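Local structure of glutathione S-transferase-like protein (Methylobacillus flagellatus, 4GLT) at residues D120-A125 with G182-Y187; A126-M131 with E146-K151; V130-R135 with M139-V144; Y187-Y192 with D196-Y201. The protein probably acts as a glutathione transferase, a dimeric enzyme that binds glutathione between its small N-terminal domain and its helical C-terminal domain. All blocks are in the same frame, centred on the assembly; numbering follows the deposited sequence.

Helix 106-133 carries contacts 1, 2 and 3 in turn: it packs on helix 176-191 in contact 1, then on helix 142-162 in contact 2, and contact 3 bridges the turn between helices 106-133 and 142-162. Contacts 2 and 3 share V130 and M131, and their centres lie about 9 Å apart. Contacts 1 and 4 share Y187, with centres about 10 Å apart, and meet at the glutathione of chain E; Y187 and R191 both bond its glycyl carboxylate. Contact 2 touches contact 1 through V127 CG2, 3.5 Å from Y187 OH, and its lysines reach the glutathione of chain F, held by the second subunit. Contact 3 also faces that subunit.

Contact 1: residues D120-A125 with G182-Y187; sequences DGVTDA and GCMLGY. With GSH (glutathione), chain E.
V122 meets M184 on the flank of helix 106-133 that faces helix 176-191. CG1 of V122 lies 3.6 Å from M184 SD, and M184 CG sits almost as near to the same methyl. The side chains of V122 and M184 meet at a slant; the bend at chi3 (59°) turns only M184 CE away from the valine. V122 also packs on L68 of the second subunit.

One residue on, T123 offers two branches. Its OG1 stands 3.8 Å from M184 CB, but its hydrogen bond goes back to A119 O, which satisfies the hydroxyl within its own helix. Its CG2 comes obliquely to Y187, 4.1 Å from CD2. The two segments run nearly parallel, 20° between axes 9.2 Å apart, within the all-helical C-terminal domain of the glutathione S-transferase fold, and every touching residue is buried.

Y187, which T123 touches, closes the other segment. With CG anti to the backbone N (chi1 -169°), the ring extends past T123 to the glutathione of chain E, whose O31 lies at the ring edge and accepts a 2.9 Å bond from Y187 OH. A phenylalanine here would probably leave that carboxylate oxygen without its tyrosine donor. P32, from helix 32-44 beside the ligand, touches both Y187 and T123, while T30 and S31 also hydrogen-bond the glutathione.

Contact 2: residues A126-M131 with E146-K151; sequences AVAAVM and EKQLNK. With GSH (glutathione), chain F.
Two consecutive alanines, A128 and A129, are the residues of segment 126-131 whose side chains touch the other helix, and their small methyls let the segments approach to 8.4 Å between axes. The helices run nearly antiparallel, 153° between their directions, with A129 and Q148 closest, their CA atoms 5.9 Å apart. A128 CB rests against the aliphatic part of Q148, 3.7 Å from CG and scarcely farther from CD. The bend at chi2 (-63°) folds the glutamine chain over this methyl, so its amide carbon takes part in the packing too. A129 CB instead meets the leucine next in line: L149 CD2 comes within 3.6 Å of it, the branch end reaching over. Y192, from just beyond helix 176-191, packs against both A129 and L149, its hydroxyl against A129 CB.

On another side of helix 142-162, K147 and K151 converge on a single carboxylate oxygen, O32 of the glutathione of chain F. K151 NZ bonds it at 2.8 Å and also bonds L68 O of the second subunit, whereas the fully extended K147 gives only a weak bond at 3.2 Å. The two amines probably concentrate positive charge at this carboxylate. S85, I71 and K70 of the second subunit hold the same glutathione, so the lysines of helix 142-162, one of an antiparallel pair in the C-terminal domain, complete a glutathione site across the dimer interface.

Contact 3: residues V130-R135 with M139-V144; sequences VMEGRR and MQDSAV
Charged side chains do most of the bonding here, each to a backbone atom of the other segment. E132 OE2 accepts from D141 N at 2.7 Å; the N-H meets the oxygen on its anti side, 22° from the carboxylate plane. The bend at chi2 (64°) swings the glutamate end across to it. R135 NE gives a 2.7 Å bond to M139 O, arriving nearly along the C=O axis and within its own guanidinium plane, while NH2 adds a weak second bond to the same oxygen.

Packing contacts surround these bonds. Q140 lays CG 3.3 Å from E132 O and brings OE1 up to G133 CA. The V144 and E132 side chains cross at about a right angle, with V144 CG1 3.9 Å from E132 CD. NH2 of R135 also passes beside M139 CB.

Capping starts the next helix: D141, at the N-cap of helix 142-162, accepts from V144 N with OD1 (3.3 Å), the donor lying above the carboxylate plane.

At the dimer interface E132 OE2 forms a salt bridge with R135 of the second subunit, and R135 NH2 one with E132 of that subunit. The contact closes the turn that joins the end of helix 106-133 to the start of helix 142-162.

Contact 4: residues Y187-Y192 with D196-Y201; sequences YLELRY and DWKQQY. With GSH (glutathione), chain E.
E189 sits in the last turns of helix 176-191, and W197 and K198, which it meets, open the short, weakly bonded helix 197-200. The backbone leaves helical geometry at Y192, and a short loop follows, within the helical C-terminal domain of the GST fold.

The link across is a salt bridge, E189 OE2 to K198 NZ at 2.6 Å, the two chains crossing at about a right angle. W197 lies beside the salt bridge: E189 CG is at the indole edge, in plane, 3.6 Å from NE1, and K198 CG rides over one face, 3.5 Å above it and toward the rim. The indole CG takes the crowded position between backbone N and carbonyl carbon (chi1 63°), which directs the ring toward the glutamate. Y208 of helix 202-212 packs edge-to-face with it.

CG of R191 sits over one face of the Y187 ring, toward its rim, and NE bonds Y187 OH at 3.3 Å from 24° out of the guanidinium plane. Replacing Y187 with an alanine would probably deprive the arginine of this platform and acceptor, leaving its guanidinium freer to turn. R191 NH2 bonds O31 of the glutathione of chain E at 3.1 Å, with an N-H...O angle of 159°.

Contact 1: residues D120-A125 with G182-Y187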
# COMPACT_ATOMS: atom_id res chain seq x y z
N ASP A 120 0.77 -8.36 -1.46
CA ASP A 120 -0.27 -7.37 -1.69
C ASP A 120 -0.28 -6.92 -3.15
O ASP A 120 -1.33 -6.69 -3.73
CB ASP A 120 -0.10 -6.16 -0.77
CG ASP A 120 -0.52 -6.45 0.66
OD1 ASP A 120 -1.10 -7.54 0.90
OD2 ASP A 120 -0.29 -5.60 1.54
N GLY A 121 0.91 -6.82 -3.74
CA GLY A 121 1.05 -6.36 -5.11
C GLY A 121 0.40 -7.31 -6.10
O GLY A 121 -0.27 -6.90 -7.04
N VAL A 122 0.61 -8.60 -5.87
CA VAL A 122 -0.04 -9.63 -6.64
C VAL A 122 -1.55 -9.52 -6.48
O VAL A 122 -2.31 -9.65 -7.45
CB VAL A 122 0.43 -11.03 -6.19
CG1 VAL A 122 -0.40 -12.12 -6.85
CG2 VAL A 122 1.89 -11.20 -6.53
N THR A 123 -1.99 -9.26 -5.26
CA THR A 123 -3.42 -9.14 -5.00
C THR A 123 -3.95 -7.93 -5.77
O THR A 123 -5.01 -8.00 -6.39
CB THR A 123 -3.70 -9.01 -3.48
OG1 THR A 123 -2.98 -10.03 -2.75
CG2 THR A 123 -5.16 -9.17 -3.19
N ASP A 124 -3.19 -6.84 -5.78
CA ASP A 124 -3.64 -5.64 -6.49
C ASP A 124 -3.79 -5.98 -7.95
O ASP A 124 -4.67 -5.45 -8.62
CB ASP A 124 -2.65 -4.45 -6.39
CG ASP A 124 -2.23 -4.14 -4.96
OD1 ASP A 124 -3.10 -3.99 -4.09
OD2 ASP A 124 -1.00 -4.02 -4.71
N ALA A 125 -2.92 -6.85 -8.45
CA ALA A 125 -2.91 -7.17 -9.87
C ALA A 125 -4.16 -7.98 -10.21
O ALA A 125 -4.84 -7.71 -11.20
CB ALA A 125 -1.64 -7.90 -10.25
N GLY A 182 -0.98 -16.20 2.29
CA GLY A 182 -2.20 -17.00 2.40
C GLY A 182 -3.41 -16.25 1.85
O GLY A 182 -4.14 -16.74 0.99
N CYS A 183 -3.63 -15.05 2.36
CA CYS A 183 -4.75 -14.24 1.90
C CYS A 183 -4.71 -14.03 0.39
O CYS A 183 -5.75 -14.05 -0.27
CB CYS A 183 -4.78 -12.91 2.67
SG CYS A 183 -4.92 -13.18 4.45
N MET A 184 -3.51 -13.84 -0.14
CA MET A 184 -3.28 -13.71 -1.59
C MET A 184 -3.77 -14.92 -2.39
O MET A 184 -4.59 -14.78 -3.30
CB MET A 184 -1.78 -13.50 -1.87
CG MET A 184 -1.45 -13.53 -3.36
SD MET A 184 0.28 -13.84 -3.72
CE MET A 184 0.52 -15.43 -2.93
N LEU A 185 -3.22 -16.09 -2.06
CA LEU A 185 -3.62 -17.36 -2.68
C LEU A 185 -5.13 -17.61 -2.58
O LEU A 185 -5.79 -17.99 -3.56
CB LEU A 185 -2.87 -18.50 -2.02
CG LEU A 185 -1.35 -18.40 -2.11
CD1 LEU A 185 -0.66 -19.27 -1.08
CD2 LEU A 185 -0.86 -18.74 -3.51
N GLY A 186 -5.67 -17.40 -1.39
CA GLY A 186 -7.10 -17.59 -1.17
C GLY A 186 -7.87 -16.67 -2.08
O GLY A 186 -8.94 -17.02 -2.58
N TYR A 187 -7.33 -15.48 -2.32
CA TYR A 187 -7.99 -14.57 -3.23
C TYR A 187 -8.01 -15.15 -4.63
O TYR A 187 -9.03 -15.11 -5.33
CB TYR A 187 -7.35 -13.19 -3.23
CG TYR A 187 -8.20 -12.19 -3.98
CD1 TYR A 187 -9.48 -11.89 -3.52
CD2 TYR A 187 -7.77 -11.60 -5.15
CE1 TYR A 187 -10.29 -11.00 -4.19
CE2 TYR A 187 -8.58 -10.70 -5.84
CZ TYR A 187 -9.84 -10.41 -5.35
OH TYR A 187 -10.67 -9.53 -6.00
N1 GSH E . -4.54 -0.82 0.16
CA1 GSH E . -5.79 -1.18 0.87
C1 GSH E . -5.35 -2.16 1.92
O11 GSH E . -6.04 -2.32 2.94
O12 GSH E . -4.28 -2.77 1.73
CB1 GSH E . -6.80 -1.76 -0.14
CG1 GSH E . -8.16 -2.10 0.50
CD1 GSH E . -9.12 -2.69 -0.53
OE1 GSH E . -8.82 -2.71 -1.72
N2 GSH E . -10.28 -3.17 -0.06
CA2 GSH E . -11.40 -3.66 -0.86
C2 GSH E . -11.14 -4.98 -1.55
O2 GSH E . -10.47 -5.85 -1.01
CB2 GSH E . -11.87 -2.60 -1.85
SG2 GSH E . -12.61 -1.19 -1.00
N3 GSH E . -11.70 -5.15 -2.75
CA3 GSH E . -11.46 -6.34 -3.56
C3 GSH E . -12.47 -7.44 -3.32
O31 GSH E . -12.64 -8.29 -4.22
O32 GSH E . -13.09 -7.47 -2.23

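Contact 2: residues A126-M131 with E146-K151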
# COMPACT_ATOMS: atom_id res chain seq x y z
N ALA A 126 -4.47 -8.95 -9.35
CA ALA A 126 -5.67 -9.77 -9.47
C ALA A 126 -6.95 -8.96 -9.37
O ALA A 126 -7.89 -9.16 -10.13
CB ALA A 126 -5.66 -10.87 -8.42
N VAL A 127 -7.01 -8.05 -8.40
CA VAL A 127 -8.18 -7.21 -8.25
C VAL A 127 -8.37 -6.41 -9.52
O VAL A 127 -9.50 -6.22 -10.00
CB VAL A 127 -8.03 -6.25 -7.05
CG1 VAL A 127 -9.03 -5.10 -7.14
CG2 VAL A 127 -8.20 -7.01 -5.75
N ALA A 128 -7.25 -5.97 -10.08
CA ALA A 128 -7.27 -5.14 -11.28
C ALA A 128 -7.90 -5.94 -12.41
O ALA A 128 -8.87 -5.52 -13.04
CB ALA A 128 -5.86 -4.71 -11.65
N ALA A 129 -7.33 -7.12 -12.66
CA ALA A 129 -7.86 -8.02 -13.65
C ALA A 129 -9.36 -8.22 -13.42
O ALA A 129 -10.18 -7.91 -14.28
CB ALA A 129 -7.12 -9.34 -13.60
N VAL A 130 -9.71 -8.72 -12.23
CA VAL A 130 -11.10 -9.03 -11.90
C VAL A 130 -12.05 -7.87 -12.18
O VAL A 130 -13.06 -8.04 -12.86
CB VAL A 130 -11.27 -9.43 -10.42
CG1 VAL A 130 -12.75 -9.50 -10.06
CG2 VAL A 130 -10.56 -10.75 -10.14
N MET A 131 -11.74 -6.70 -11.66
CA MET A 131 -12.59 -5.53 -11.90
C MET A 131 -12.61 -5.18 -13.38
O MET A 131 -13.64 -4.71 -13.90
CB MET A 131 -12.14 -4.34 -11.05
CG MET A 131 -12.20 -4.59 -9.55
SD MET A 131 -13.80 -5.22 -8.97
CE MET A 131 -13.29 -6.02 -7.45
N GLU A 146 -4.36 -8.99 -19.42
CA GLU A 146 -3.16 -9.74 -19.73
C GLU A 146 -1.97 -9.25 -18.90
O GLU A 146 -1.28 -10.03 -18.24
CB GLU A 146 -2.84 -9.61 -21.22
CG GLU A 146 -2.19 -10.83 -21.84
CD GLU A 146 -1.07 -11.39 -21.00
OE1 GLU A 146 -1.29 -11.66 -19.80
OE2 GLU A 146 0.05 -11.57 -21.54
N LYS A 147 -1.74 -7.95 -18.93
CA LYS A 147 -0.65 -7.35 -18.20
C LYS A 147 -0.70 -7.65 -16.71
O LYS A 147 0.29 -8.01 -16.10
CB LYS A 147 -0.68 -5.85 -18.42
CG LYS A 147 0.56 -5.13 -18.04
CD LYS A 147 0.29 -3.65 -18.09
CE LYS A 147 1.43 -2.84 -17.54
NZ LYS A 147 0.93 -1.48 -17.20
N GLN A 148 -1.87 -7.48 -16.12
CA GLN A 148 -2.01 -7.70 -14.68
C GLN A 148 -1.81 -9.16 -14.31
O GLN A 148 -1.12 -9.48 -13.34
CB GLN A 148 -3.39 -7.22 -14.22
CG GLN A 148 -3.66 -5.75 -14.48
CD GLN A 148 -2.70 -4.86 -13.72
OE1 GLN A 148 -2.51 -3.70 -14.07
NE2 GLN A 148 -2.08 -5.39 -12.68
N LEU A 149 -2.43 -10.06 -15.07
CA LEU A 149 -2.28 -11.48 -14.80
C LEU A 149 -0.83 -11.86 -15.06
O LEU A 149 -0.34 -12.89 -14.59
CB LEU A 149 -3.26 -12.31 -15.63
CG LEU A 149 -4.73 -12.04 -15.29
CD1 LEU A 149 -5.70 -12.92 -16.07
CD2 LEU A 149 -4.97 -12.20 -13.80
N ASN A 150 -0.13 -11.01 -15.80
CA ASN A 150 1.31 -11.14 -15.93
C ASN A 150 2.04 -10.90 -14.62
O ASN A 150 2.93 -11.66 -14.25
CB ASN A 150 1.85 -10.22 -17.02
CG ASN A 150 2.00 -10.93 -18.34
OD1 ASN A 150 2.06 -12.16 -18.39
ND2 ASN A 150 2.04 -10.16 -19.43
N LYS A 151 1.66 -9.84 -13.90
CA LYS A 151 2.29 -9.54 -12.61
C LYS A 151 2.08 -10.70 -11.64
O LYS A 151 2.98 -11.06 -10.87
CB LYS A 151 1.74 -8.24 -12.02
CG LYS A 151 1.96 -7.00 -12.87
CD LYS A 151 1.16 -5.81 -12.37
CE LYS A 151 1.18 -4.68 -13.39
NZ LYS A 151 2.55 -4.16 -13.65
N1 GSH F . 2.49 1.14 -4.91
CA1 GSH F . 3.90 1.08 -5.35
C1 GSH F . 4.76 2.04 -4.56
O11 GSH F . 5.98 2.00 -4.79
O12 GSH F . 4.24 2.82 -3.72
CB1 GSH F . 4.09 1.23 -6.87
CG1 GSH F . 3.51 2.51 -7.48
CD1 GSH F . 3.35 2.38 -8.99
OE1 GSH F . 2.46 1.68 -9.45
N2 GSH F . 4.20 3.05 -9.78
CA2 GSH F . 3.98 3.14 -11.22
C2 GSH F . 4.45 1.93 -11.98
O2 GSH F . 5.61 1.55 -11.90
CB2 GSH F . 4.64 4.40 -11.77
SG2 GSH F . 3.84 5.91 -11.14
N3 GSH F . 3.53 1.30 -12.73
CA3 GSH F . 3.92 0.26 -13.68
C3 GSH F . 2.91 -0.85 -13.87
O31 GSH F . 1.95 -0.97 -13.07
O32 GSH F . 3.06 -1.63 -14.84

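Contact 3: residues V130-R135 with M139-V144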
# COMPACT_ATOMS: atom_id res chain seq x y z
N VAL A 130 -9.71 -8.72 -12.23
CA VAL A 130 -11.10 -9.03 -11.90
C VAL A 130 -12.05 -7.87 -12.18
O VAL A 130 -13.06 -8.04 -12.86
CB VAL A 130 -11.27 -9.43 -10.42
CG1 VAL A 130 -12.75 -9.50 -10.06
CG2 VAL A 130 -10.56 -10.75 -10.14
N MET A 131 -11.74 -6.70 -11.66
CA MET A 131 -12.59 -5.53 -11.90
C MET A 131 -12.61 -5.18 -13.38
O MET A 131 -13.64 -4.71 -13.90
CB MET A 131 -12.14 -4.34 -11.05
CG MET A 131 -12.20 -4.59 -9.55
SD MET A 131 -13.80 -5.22 -8.97
CE MET A 131 -13.29 -6.02 -7.45
N GLU A 132 -11.49 -5.39 -14.07
CA GLU A 132 -11.43 -5.07 -15.49
C GLU A 132 -12.51 -5.83 -16.24
O GLU A 132 -13.13 -5.32 -17.16
CB GLU A 132 -10.04 -5.38 -16.07
CG GLU A 132 -9.93 -5.16 -17.58
CD GLU A 132 -10.10 -3.71 -18.00
OE1 GLU A 132 -10.25 -2.83 -17.12
OE2 GLU A 132 -10.09 -3.44 -19.22
N GLY A 133 -12.73 -7.07 -15.81
CA GLY A 133 -13.71 -7.93 -16.44
C GLY A 133 -15.13 -7.51 -16.12
O GLY A 133 -16.08 -7.95 -16.78
N ARG A 134 -15.28 -6.67 -15.11
CA ARG A 134 -16.60 -6.25 -14.67
C ARG A 134 -17.04 -4.95 -15.32
O ARG A 134 -18.14 -4.45 -15.03
CB ARG A 134 -16.63 -6.06 -13.16
CG ARG A 134 -16.59 -7.34 -12.35
CD ARG A 134 -17.31 -7.10 -11.03
NE ARG A 134 -17.26 -8.25 -10.15
CZ ARG A 134 -16.82 -8.20 -8.89
NH1 ARG A 134 -16.40 -7.04 -8.39
NH2 ARG A 134 -16.82 -9.29 -8.15
N ARG A 135 -16.19 -4.38 -16.17
CA ARG A 135 -16.53 -3.13 -16.82
C ARG A 135 -17.68 -3.35 -17.80
O ARG A 135 -17.92 -4.47 -18.23
CB ARG A 135 -15.28 -2.56 -17.50
CG ARG A 135 -14.14 -2.31 -16.51
CD ARG A 135 -12.88 -1.79 -17.19
NE ARG A 135 -13.18 -0.76 -18.16
CZ ARG A 135 -13.17 0.55 -17.91
NH1 ARG A 135 -12.83 1.00 -16.71
NH2 ARG A 135 -13.48 1.41 -18.87
N MET A 139 -16.76 -1.19 -22.96
CA MET A 139 -15.47 -0.64 -22.51
C MET A 139 -14.65 -1.59 -21.64
O MET A 139 -14.45 -1.35 -20.45
CB MET A 139 -15.68 0.71 -21.80
CG MET A 139 -16.85 0.75 -20.83
SD MET A 139 -17.89 2.21 -21.08
CE MET A 139 -18.95 2.11 -19.64
N GLN A 140 -14.13 -2.66 -22.25
CA GLN A 140 -13.35 -3.66 -21.53
C GLN A 140 -12.13 -4.08 -22.34
O GLN A 140 -12.24 -4.44 -23.51
CB GLN A 140 -14.23 -4.86 -21.23
CG GLN A 140 -13.58 -5.93 -20.37
CD GLN A 140 -14.56 -7.02 -20.02
OE1 GLN A 140 -14.18 -8.15 -19.71
NE2 GLN A 140 -15.85 -6.69 -20.08
N ASP A 141 -10.95 -4.05 -21.70
CA ASP A 141 -9.69 -4.16 -22.43
C ASP A 141 -8.84 -5.39 -22.10
O ASP A 141 -8.20 -5.44 -21.06
CB ASP A 141 -8.87 -2.88 -22.24
CG ASP A 141 -7.49 -2.97 -22.85
OD1 ASP A 141 -7.03 -4.10 -23.14
OD2 ASP A 141 -6.86 -1.91 -23.04
N SER A 142 -8.83 -6.35 -23.01
CA SER A 142 -8.11 -7.61 -22.81
C SER A 142 -6.61 -7.45 -22.49
O SER A 142 -6.00 -8.34 -21.88
CB SER A 142 -8.29 -8.49 -24.05
OG SER A 142 -7.41 -9.60 -24.04
N ALA A 143 -6.02 -6.34 -22.91
CA ALA A 143 -4.59 -6.09 -22.73
C ALA A 143 -4.27 -5.83 -21.27
O ALA A 143 -3.27 -6.30 -20.73
CB ALA A 143 -4.15 -4.90 -23.57
N VAL A 144 -5.15 -5.05 -20.64
CA VAL A 144 -5.04 -4.71 -19.23
C VAL A 144 -5.08 -5.97 -18.38
O VAL A 144 -4.27 -6.15 -17.48
CB VAL A 144 -6.21 -3.79 -18.84
CG1 VAL A 144 -6.30 -3.65 -17.33
CG2 VAL A 144 -6.05 -2.43 -19.51

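Contact 4: residues Y187-Y192 with D196-Y201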
# COMPACT_ATOMS: atom_id res chain seq x y z
N TYR A 187 -7.33 -15.48 -2.32
CA TYR A 187 -7.99 -14.57 -3.23
C TYR A 187 -8.01 -15.15 -4.63
O TYR A 187 -9.03 -15.11 -5.33
CB TYR A 187 -7.35 -13.19 -3.23
CG TYR A 187 -8.20 -12.19 -3.98
CD1 TYR A 187 -9.48 -11.89 -3.52
CD2 TYR A 187 -7.77 -11.60 -5.15
CE1 TYR A 187 -10.29 -11.00 -4.19
CE2 TYR A 187 -8.58 -10.70 -5.84
CZ TYR A 187 -9.84 -10.41 -5.35
OH TYR A 187 -10.67 -9.53 -6.00
N LEU A 188 -6.87 -15.69 -5.06
CA LEU A 188 -6.83 -16.34 -6.36
C LEU A 188 -7.93 -17.39 -6.46
O LEU A 188 -8.70 -17.41 -7.42
CB LEU A 188 -5.46 -16.94 -6.65
CG LEU A 188 -4.35 -15.89 -6.65
CD1 LEU A 188 -3.06 -16.46 -7.20
CD2 LEU A 188 -4.77 -14.67 -7.45
N GLU A 189 -8.01 -18.26 -5.46
CA GLU A 189 -9.01 -19.31 -5.49
C GLU A 189 -10.42 -18.74 -5.60
O GLU A 189 -11.27 -19.25 -6.32
CB GLU A 189 -8.89 -20.20 -4.27
CG GLU A 189 -7.61 -21.03 -4.25
CD GLU A 189 -7.79 -22.33 -3.49
OE1 GLU A 189 -8.84 -22.49 -2.83
OE2 GLU A 189 -6.89 -23.19 -3.56
N LEU A 190 -10.68 -17.67 -4.86
CA LEU A 190 -11.99 -17.06 -4.88
C LEU A 190 -12.32 -16.55 -6.27
O LEU A 190 -13.43 -16.73 -6.76
CB LEU A 190 -12.07 -15.91 -3.87
CG LEU A 190 -13.26 -14.95 -4.00
CD1 LEU A 190 -14.58 -15.69 -3.81
CD2 LEU A 190 -13.14 -13.79 -3.03
N ARG A 191 -11.36 -15.91 -6.92
CA ARG A 191 -11.67 -15.18 -8.14
C ARG A 191 -11.37 -15.96 -9.41
O ARG A 191 -11.89 -15.64 -10.48
CB ARG A 191 -10.94 -13.82 -8.16
CG ARG A 191 -11.43 -12.85 -7.09
CD ARG A 191 -12.89 -12.47 -7.28
NE ARG A 191 -13.33 -11.46 -6.33
CZ ARG A 191 -14.60 -11.09 -6.13
NH1 ARG A 191 -15.57 -11.67 -6.82
NH2 ARG A 191 -14.89 -10.15 -5.24
N TYR A 192 -10.54 -16.99 -9.29
CA TYR A 192 -10.13 -17.76 -10.46
C TYR A 192 -10.22 -19.26 -10.20
O TYR A 192 -9.21 -19.90 -9.91
CB TYR A 192 -8.72 -17.37 -10.90
CG TYR A 192 -8.64 -15.94 -11.38
CD1 TYR A 192 -8.06 -14.95 -10.59
CD2 TYR A 192 -9.17 -15.57 -12.61
CE1 TYR A 192 -8.00 -13.63 -11.02
CE2 TYR A 192 -9.12 -14.26 -13.05
CZ TYR A 192 -8.53 -13.30 -12.26
OH TYR A 192 -8.49 -11.99 -12.70
N ASP A 196 -5.00 -23.40 -11.70
CA ASP A 196 -4.48 -24.57 -11.01
C ASP A 196 -3.06 -24.30 -10.51
O ASP A 196 -2.10 -24.91 -10.98
CB ASP A 196 -4.51 -25.80 -11.92
CG ASP A 196 -4.44 -27.10 -11.14
OD1 ASP A 196 -5.13 -28.06 -11.52
OD2 ASP A 196 -3.69 -27.14 -10.13
N TRP A 197 -2.95 -23.39 -9.55
CA TRP A 197 -1.66 -22.97 -9.04
C TRP A 197 -0.97 -24.03 -8.20
O TRP A 197 0.24 -24.26 -8.34
CB TRP A 197 -1.79 -21.67 -8.24
CG TRP A 197 -2.64 -21.78 -7.00
CD1 TRP A 197 -3.98 -21.57 -6.91
CD2 TRP A 197 -2.19 -22.11 -5.68
NE1 TRP A 197 -4.40 -21.75 -5.61
CE2 TRP A 197 -3.32 -22.08 -4.84
CE3 TRP A 197 -0.94 -22.42 -5.13
CZ2 TRP A 197 -3.24 -22.36 -3.47
CZ3 TRP A 197 -0.86 -22.70 -3.77
CH2 TRP A 197 -2.01 -22.67 -2.96
N LYS A 198 -1.73 -24.68 -7.33
CA LYS A 198 -1.18 -25.66 -6.41
C LYS A 198 -0.19 -26.57 -7.12
O LYS A 198 0.92 -26.79 -6.65
CB LYS A 198 -2.30 -26.49 -5.76
CG LYS A 198 -3.11 -25.72 -4.72
CD LYS A 198 -3.74 -26.66 -3.71
CE LYS A 198 -5.23 -26.82 -3.93
NZ LYS A 198 -5.96 -25.60 -3.46
N GLN A 199 -0.61 -27.07 -8.28
CA GLN A 199 0.20 -28.02 -9.03
C GLN A 199 1.45 -27.38 -9.63
O GLN A 199 2.52 -28.00 -9.68
CB GLN A 199 -0.64 -28.65 -10.14
CG GLN A 199 0.05 -29.80 -10.85
CD GLN A 199 -0.72 -30.26 -12.06
OE1 GLN A 199 -0.44 -31.32 -12.62
NE2 GLN A 199 -1.69 -29.45 -12.49
N GLN A 200 1.32 -26.14 -10.09
CA GLN A 200 2.41 -25.44 -10.76
C GLN A 200 3.43 -24.90 -9.76
O GLN A 200 4.62 -24.77 -10.08
CB GLN A 200 1.87 -24.28 -11.60
CG GLN A 200 0.50 -24.52 -12.21
CD GLN A 200 0.24 -23.62 -13.41
OE1 GLN A 200 1.15 -22.93 -13.89
NE2 GLN A 200 -0.99 -23.61 -13.90
N TYR A 201 2.98 -24.58 -8.56
CA TYR A 201 3.86 -24.03 -7.54
C TYR A 201 3.76 -24.88 -6.28
O TYR A 201 2.97 -24.59 -5.38
CB TYR A 201 3.46 -22.58 -7.22
CG TYR A 201 3.25 -21.70 -8.45
CD1 TYR A 201 4.33 -21.16 -9.14
CD2 TYR A 201 1.97 -21.42 -8.91
CE1 TYR A 201 4.14 -20.36 -10.26
CE2 TYR A 201 1.77 -20.62 -10.02
CZ TYR A 201 2.86 -20.09 -10.69
OH TYR A 201 2.66 -19.30 -11.80
N1 GSH E . -4.54 -0.82 0.16
CA1 GSH E . -5.79 -1.18 0.87
C1 GSH E . -5.35 -2.16 1.92
O11 GSH E . -6.04 -2.32 2.94
O12 GSH E . -4.28 -2.77 1.73
CB1 GSH E . -6.80 -1.76 -0.14
CG1 GSH E . -8.16 -2.10 0.50
CD1 GSH E . -9.12 -2.69 -0.53
OE1 GSH E . -8.82 -2.71 -1.72
N2 GSH E . -10.28 -3.17 -0.06
CA2 GSH E . -11.40 -3.66 -0.86
C2 GSH E . -11.14 -4.98 -1.55
O2 GSH E . -10.47 -5.85 -1.01
CB2 GSH E . -11.87 -2.60 -1.85
SG2 GSH E . -12.61 -1.19 -1.00
N3 GSH E . -11.70 -5.15 -2.75
CA3 GSH E . -11.46 -6.34 -3.56
C3 GSH E . -12.47 -7.44 -3.32
O31 GSH E . -12.64 -8.29 -4.22
O32 GSH E . -13.09 -7.47 -2.23